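Local coordinates for protein pectate lyase (Cellvibrio cellulosa, PDB 1GXO) that cleaves pectate (polygalacturonic acid) by anti-beta-elimination, a pectate lyase reaction carried out by its family 10 polysaccharide lyase catalytic module, at residues A[291-296]-A[305-310]; A[108-113]-A[168-173]. The protein carries 1 engineered substitution. One frame throughout, in Å; residues are numbered along the deposited sequence.

Interaction 1. Residues A[291-296]-A[305-310]; sequences SDRDGS and SLERRT. With ADA (alpha-D-galactopyranuronic acid), chain B; ADA (alpha-D-galactopyranuronic acid), chain C.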
loop_
_atom_site.group_PDB
_atom_site.type_symbol
_atom_site.label_atom_id
_atom_site.label_comp_id
_atom_site.label_asym_id
_atom_site.label_seq_id
_atom_site.Cartn_x
_atom_site.Cartn_y
_atom_site.Cartn_z
ATOM N N SER A 291 13.776 1.033 15.576
ATOM C CA SER A 291 14.824 1.896 15.054
ATOM C C SER A 291 14.565 3.304 15.590
ATOM O O SER A 291 13.766 3.456 16.498
ATOM C CB SER A 291 14.863 1.836 13.522
ATOM O OG SER A 291 16.009 2.519 13.034
ATOM N N ASP A 292 15.249 4.303 15.036
ATOM C CA ASP A 292 15.254 5.679 15.559
ATOM C C ASP A 292 15.877 6.565 14.484
ATOM O O ASP A 292 16.226 6.055 13.407
ATOM C CB ASP A 292 16.066 5.752 16.863
ATOM C CG ASP A 292 15.518 6.778 17.848
ATOM O OD1 ASP A 292 14.915 7.806 17.426
ATOM O OD2 ASP A 292 15.656 6.622 19.080
ATOM N N ARG A 293 16.021 7.868 14.725
ATOM C CA ARG A 293 16.516 8.738 13.647
ATOM C C ARG A 293 18.016 8.582 13.387
ATOM O O ARG A 293 18.533 9.162 12.436
ATOM C CB ARG A 293 16.173 10.208 13.904
ATOM C CG ARG A 293 14.692 10.523 13.826
ATOM C CD ARG A 293 14.416 12.002 13.694
ATOM N NE ARG A 293 12.996 12.339 13.744
ATOM C CZ ARG A 293 12.170 12.357 12.706
ATOM N NH1 ARG A 293 12.585 12.020 11.485
ATOM N NH2 ARG A 293 10.909 12.712 12.897
ATOM N N ASP A 294 18.709 7.799 14.214
ATOM C CA ASP A 294 20.136 7.539 14.000
ATOM C C ASP A 294 20.368 6.291 13.130
ATOM O O ASP A 294 21.515 5.878 12.887
ATOM C CB ASP A 294 20.896 7.422 15.343
ATOM C CG ASP A 294 20.390 6.282 16.220
ATOM O OD1 ASP A 294 19.318 5.713 15.946
ATOM O OD2 ASP A 294 20.997 5.894 17.234
ATOM N N GLY A 295 19.276 5.688 12.671
ATOM C CA GLY A 295 19.363 4.487 11.864
ATOM C C GLY A 295 19.666 3.235 12.662
ATOM O O GLY A 295 19.865 2.163 12.074
ATOM N N SER A 296 19.701 3.360 13.995
ATOM C CA SER A 296 20.027 2.217 14.852
ATOM C C SER A 296 18.932 1.137 14.851
ATOM O O SER A 296 17.799 1.379 14.424
ATOM C CB SER A 296 20.356 2.669 16.280
ATOM O OG SER A 296 19.225 3.236 16.909
ATOM N N SER A 305 14.033 7.276 21.166
ATOM C CA SER A 305 13.674 8.681 21.412
ATOM C C SER A 305 12.167 8.854 21.535
ATOM O O SER A 305 11.392 8.236 20.767
ATOM C CB SER A 305 14.195 9.602 20.306
ATOM O OG SER A 305 13.617 9.299 19.031
ATOM N N LEU A 306 11.750 9.700 22.481
ATOM C CA LEU A 306 10.328 10.023 22.663
ATOM C C LEU A 306 9.626 10.407 21.358
ATOM O O LEU A 306 8.470 9.985 21.111
ATOM C CB LEU A 306 10.144 11.134 23.705
ATOM C CG LEU A 306 8.700 11.469 24.087
ATOM C CD1 LEU A 306 8.055 10.337 24.860
ATOM C CD2 LEU A 306 8.664 12.772 24.882
ATOM N N GLU A 307 10.320 11.195 20.529
ATOM C CA GLU A 307 9.718 11.723 19.314
ATOM C C GLU A 307 9.383 10.621 18.287
ATOM O O GLU A 307 8.363 10.696 17.586
ATOM C CB GLU A 307 10.576 12.856 18.720
ATOM C CG GLU A 307 9.941 13.576 17.539
ATOM C CD GLU A 307 10.229 12.882 16.204
ATOM O OE1 GLU A 307 11.219 12.091 16.138
ATOM O OE2 GLU A 307 9.464 13.121 15.226
ATOM N N ARG A 308 10.224 9.594 18.198
ATOM C CA ARG A 308 9.958 8.505 17.276
ATOM C C ARG A 308 8.959 7.498 17.860
ATOM O O ARG A 308 8.177 6.932 17.127
ATOM C CB ARG A 308 11.259 7.810 16.833
ATOM C CG ARG A 308 12.074 8.554 15.757
ATOM C CD ARG A 308 11.337 8.783 14.419
ATOM N NE ARG A 308 10.319 9.841 14.485
ATOM C CZ ARG A 308 9.296 9.969 13.631
ATOM N NH1 ARG A 308 9.163 9.122 12.606
ATOM N NH2 ARG A 308 8.405 10.955 13.798
ATOM N N ARG A 309 8.987 7.285 19.178
ATOM C CA ARG A 309 8.075 6.329 19.810
ATOM C C ARG A 309 6.628 6.824 19.692
ATOM O O ARG A 309 5.698 6.033 19.514
ATOM C CB ARG A 309 8.494 6.027 21.272
ATOM C CG ARG A 309 7.669 4.958 21.968
ATOM C CD ARG A 309 8.210 4.483 23.350
ATOM N NE ARG A 309 8.376 5.588 24.286
ATOM C CZ ARG A 309 9.556 6.130 24.579
ATOM N NH1 ARG A 309 10.676 5.632 24.040
ATOM N NH2 ARG A 309 9.616 7.165 25.413
ATOM N N THR A 310 6.454 8.137 19.754
ATOM C CA THR A 310 5.128 8.736 19.653
ATOM C C THR A 310 4.769 9.156 18.228
ATOM O O THR A 310 3.582 9.304 17.924
ATOM C CB THR A 310 4.972 9.949 20.607
ATOM O OG1 THR A 310 5.903 10.973 20.256
ATOM C CG2 THR A 310 5.360 9.579 22.022
HETATM C C1 ADA B . 6.134 12.643 9.545
HETATM C C2 ADA B . 6.318 11.767 10.812
HETATM C C3 ADA B . 6.421 10.241 10.501
HETATM C C4 ADA B . 5.244 9.784 9.607
HETATM C C5 ADA B . 5.372 10.699 8.372
HETATM C C6 ADA B . 4.467 10.227 7.220
HETATM O O2 ADA B . 7.408 12.200 11.596
HETATM O O3 ADA B . 6.570 9.472 11.704
HETATM O O4 ADA B . 4.045 9.989 10.391
HETATM O O5 ADA B . 5.093 12.042 8.785
HETATM O O6B ADA B . 4.716 9.165 6.657
HETATM O O6A ADA B . 3.520 10.926 6.890
HETATM C C1 ADA C . 8.788 12.474 5.594
HETATM C C2 ADA C . 7.465 13.259 5.701
HETATM C C3 ADA C . 7.384 14.275 6.859
HETATM C C4 ADA C . 8.054 13.822 8.176
HETATM C C5 ADA C . 9.460 13.284 7.811
HETATM C C6 ADA C . 10.093 12.785 9.140
HETATM O O1 ADA C . 9.735 13.092 4.743
HETATM O O2 ADA C . 7.208 13.912 4.471
HETATM O O3 ADA C . 6.021 14.557 7.093
HETATM O O4 ADA C . 7.384 12.704 8.798
HETATM O O5 ADA C . 9.367 12.221 6.867
HETATM O O6B ADA C . 9.701 13.235 10.228
HETATM O O6A ADA C . 10.977 11.940 9.121
#

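Interaction 2. Residues A[108-113]-A[168-173]; sequences NSQYST and KTAVTK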
loop_
_atom_site.group_PDB
_atom_site.type_symbol
_atom_site.label_atom_id
_atom_site.label_comp_id
_atom_site.label_asym_id
_atom_site.label_seq_id
_atom_site.Cartn_x
_atom_site.Cartn_y
_atom_site.Cartn_z
ATOM N N ASN A 108 3.106 5.149 -16.573
ATOM C CA ASN A 108 4.396 5.761 -16.920
ATOM C C ASN A 108 5.443 5.558 -15.801
ATOM O O ASN A 108 6.615 5.333 -16.076
ATOM C CB ASN A 108 4.230 7.270 -17.198
ATOM C CG ASN A 108 3.546 7.558 -18.536
ATOM O OD1 ASN A 108 3.582 6.744 -19.455
ATOM N ND2 ASN A 108 2.913 8.744 -18.640
ATOM N N SER A 109 5.014 5.653 -14.539
ATOM C CA SER A 109 5.934 5.555 -13.392
ATOM C C SER A 109 6.556 4.151 -13.307
ATOM O O SER A 109 7.606 3.983 -12.716
ATOM C CB SER A 109 5.224 5.896 -12.084
ATOM O OG SER A 109 4.525 4.771 -11.588
ATOM N N GLN A 110 5.894 3.156 -13.900
ATOM C CA GLN A 110 6.275 1.743 -13.748
ATOM C C GLN A 110 7.590 1.346 -14.442
ATOM O O GLN A 110 7.781 1.583 -15.632
ATOM C CB GLN A 110 5.112 0.810 -14.152
ATOM C CG GLN A 110 5.319 -0.658 -13.752
ATOM C CD GLN A 110 4.110 -1.528 -14.013
ATOM O OE1 GLN A 110 3.574 -1.531 -15.118
ATOM N NE2 GLN A 110 3.676 -2.277 -12.995
ATOM N N TYR A 111 8.494 0.741 -13.671
ATOM C CA TYR A 111 9.743 0.193 -14.213
ATOM C C TYR A 111 9.440 -1.029 -15.064
ATOM O O TYR A 111 8.359 -1.625 -14.949
ATOM C CB TYR A 111 10.663 -0.260 -13.090
ATOM C CG TYR A 111 11.264 0.810 -12.214
ATOM C CD1 TYR A 111 12.565 1.270 -12.432
ATOM C CD2 TYR A 111 10.572 1.299 -11.107
ATOM C CE1 TYR A 111 13.152 2.226 -11.593
ATOM C CE2 TYR A 111 11.147 2.249 -10.266
ATOM C CZ TYR A 111 12.440 2.714 -10.518
ATOM O OH TYR A 111 13.013 3.651 -9.664
ATOM N N SER A 112 10.407 -1.421 -15.885
ATOM C CA SER A 112 10.280 -2.605 -16.734
ATOM C C SER A 112 10.000 -3.875 -15.909
ATOM O O SER A 112 9.361 -4.823 -16.391
ATOM C CB SER A 112 11.559 -2.795 -17.555
ATOM O OG SER A 112 12.675 -3.061 -16.710
ATOM N N THR A 113 10.478 -3.874 -14.663
ATOM C CA THR A 113 10.279 -4.999 -13.753
ATOM C C THR A 113 8.881 -5.047 -13.131
ATOM O O THR A 113 8.536 -6.036 -12.487
ATOM C CB THR A 113 11.300 -4.963 -12.602
ATOM O OG1 THR A 113 11.079 -3.784 -11.819
ATOM C CG2 THR A 113 12.736 -4.811 -13.101
ATOM N N LYS A 168 -4.040 -3.942 -17.709
ATOM C CA LYS A 168 -3.863 -5.365 -17.491
ATOM C C LYS A 168 -2.375 -5.724 -17.581
ATOM O O LYS A 168 -1.840 -6.411 -16.689
ATOM C CB LYS A 168 -4.723 -6.192 -18.451
ATOM C CG LYS A 168 -4.559 -7.698 -18.223
ATOM C CD LYS A 168 -5.648 -8.561 -18.892
ATOM C CE LYS A 168 -5.141 -10.028 -19.023
ATOM N NZ LYS A 168 -6.167 -11.088 -18.743
ATOM N N THR A 169 -1.695 -5.240 -18.621
ATOM C CA THR A 169 -0.251 -5.410 -18.725
ATOM C C THR A 169 0.447 -4.851 -17.497
ATOM O O THR A 169 1.337 -5.489 -16.959
ATOM C CB THR A 169 0.273 -4.743 -19.981
ATOM O OG1 THR A 169 -0.264 -5.417 -21.126
ATOM C CG2 THR A 169 1.798 -4.919 -20.121
ATOM N N ALA A 170 0.056 -3.668 -17.041
ATOM C CA ALA A 170 0.681 -3.108 -15.837
ATOM C C ALA A 170 0.500 -3.986 -14.588
ATOM O O ALA A 170 1.432 -4.179 -13.825
ATOM C CB ALA A 170 0.188 -1.703 -15.573
ATOM N N VAL A 171 -0.717 -4.487 -14.392
ATOM C CA VAL A 171 -1.060 -5.296 -13.222
ATOM C C VAL A 171 -0.274 -6.592 -13.237
ATOM O O VAL A 171 0.235 -7.034 -12.201
ATOM C CB VAL A 171 -2.579 -5.547 -13.143
ATOM C CG1 VAL A 171 -2.926 -6.533 -12.034
ATOM C CG2 VAL A 171 -3.305 -4.223 -12.934
ATOM N N THR A 172 -0.148 -7.181 -14.422
ATOM C CA THR A 172 0.605 -8.412 -14.606
ATOM C C THR A 172 2.063 -8.225 -14.212
ATOM O O THR A 172 2.615 -9.024 -13.456
ATOM C CB THR A 172 0.493 -8.861 -16.058
ATOM O OG1 THR A 172 -0.880 -9.185 -16.322
ATOM C CG2 THR A 172 1.215 -10.189 -16.265
ATOM N N LYS A 173 2.671 -7.154 -14.708
ATOM C CA LYS A 173 4.064 -6.868 -14.380
ATOM C C LYS A 173 4.232 -6.603 -12.883
ATOM O O LYS A 173 5.179 -7.115 -12.272
ATOM C CB LYS A 173 4.637 -5.741 -15.254
ATOM C CG LYS A 173 4.205 -5.836 -16.729
ATOM C CD LYS A 173 5.156 -5.217 -17.739
ATOM C CE LYS A 173 5.598 -3.804 -17.343
ATOM N NZ LYS A 173 5.913 -2.965 -18.548
#

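Interaction 1. Residues A[291-296]-A[305-310]
Glu307 is clasped between two arginines, Arg293 from the facing loop and Arg308 from its own helix. Each guanidinium grips the carboxylate side-on with NE and one terminal nitrogen. From Arg293, NE reaches Glu307 OE1 at 3.0 Å and NH2 reaches Glu307 OE2 at 2.8 Å; NE and NH2 of Arg308 bind the same two oxygens from the opposite face of the carboxylate plane. Four N-H groups therefore hold the carboxylate from both faces and fix its rotation. The two guanidinium groups are turned 36° against each other, Arg308 NE lying over one face of the Arg293 group, offset toward the rim.

The chains arrive differently. Arg293 runs extended from CG to NE, whereas Arg308 bends at chi2 and again at chi3, which folds its guanidinium back beside Glu307. Both then use their remaining N-H groups on the sugars. NH1 of Arg293 makes a nearly straight bond (170°) of 2.9 Å to O6A of the chain C galacturonate, while its NH2 takes O6B of the same carboxylate. Arg308 turns to the chain B sugar: NH1 meets O3 at 2.8 Å and NH2 meets O2 at 2.7 Å.

Behind this network Asp292 ties the loop to the helix start. Its OD2 accepts the backbone N of Ser305, the N-cap residue, at 2.7 Å, and its OD1 takes the Ser305 hydroxyl on the syn lone pair as well as the backbone N of Arg293. Tyr209 makes a cation-pi contact with Arg308. The Arg293-Glu307-Arg308 salt-bridge network forms part of the glycan pocket, Arg293 gripping the carboxylate of one galacturonate and Arg308 the hydroxyls of the next.

Interaction 2. Residues A[108-113]-A[168-173]
Gln110, just past the end of helix 93-109, reaches across to Ala170 in the middle of helix 161-181. Its CG stands anti to the backbone N (chi1 -168°) and the chain stays extended beyond CG, so the terminal amide is carried to the flank of the helix. There NE2 donates to Ala170 O at 3.1 Å with an N-H...O angle of 166°. The acceptor lies in the plane of the glutamine amide, while the donor is tilted 27° from the carbonyl plane of Ala170. NE2 also donates to Gly114 O, so this one nitrogen links the helix to the chain just beyond Thr113. The other end of the amide, OE1, rests on Ala170, 3.4 Å from its CB, and lies 3.8 Å from CE of Lys173.

Tyr111 turns its ring away from the helix, where its hydroxyl bonds to Asp128 O; its own carbonyl stays near the lysine chain. Ser112 likewise contributes backbone, its O lying 4.0 Å from CE of Lys173. At Thr113 the two backbones approach most closely, with CA atoms of Thr113 and Lys173 6.5 Å apart, yet the threonine's bond to CB is directed away from 168-173; OG1 bonds to Ala198 O and the side chain packs on Tyr177 further along that helix.

The contact thus joins the connection leaving helix 93-109 to the side of helix 161-181 in the helical part of the lyase module. Its one direct polar link is the Gln110 amide, whose NE2 is shared with Gly114 O. Most of the rest is weak van der Waals contact between oxygens and aliphatic carbon, with Lys173 CE near Gln110 OE1 and the carbonyl oxygens of Tyr111 and Ser112.

In the fold
After helices 20-28, 37-42 and 77-90, helix 93-109 runs into 108-113. The chain then passes strands 119-120 and 130-131 and helix 136-148 before helix 161-181 returns to close interaction 2, with 54 residues between its segments. Interaction 1 comes later, after strand 280-281, and closes a short loop of eight residues, none in helix or strand, at the start of helix 306-311. The two loops follow in series, neither crossing nor enclosing the other. Their centres lie about 35 Å apart, on opposite sides of the chain's centre: interaction 2 joins parts of the helical body, and interaction 1 ties the late loop to the helix beside the glycan.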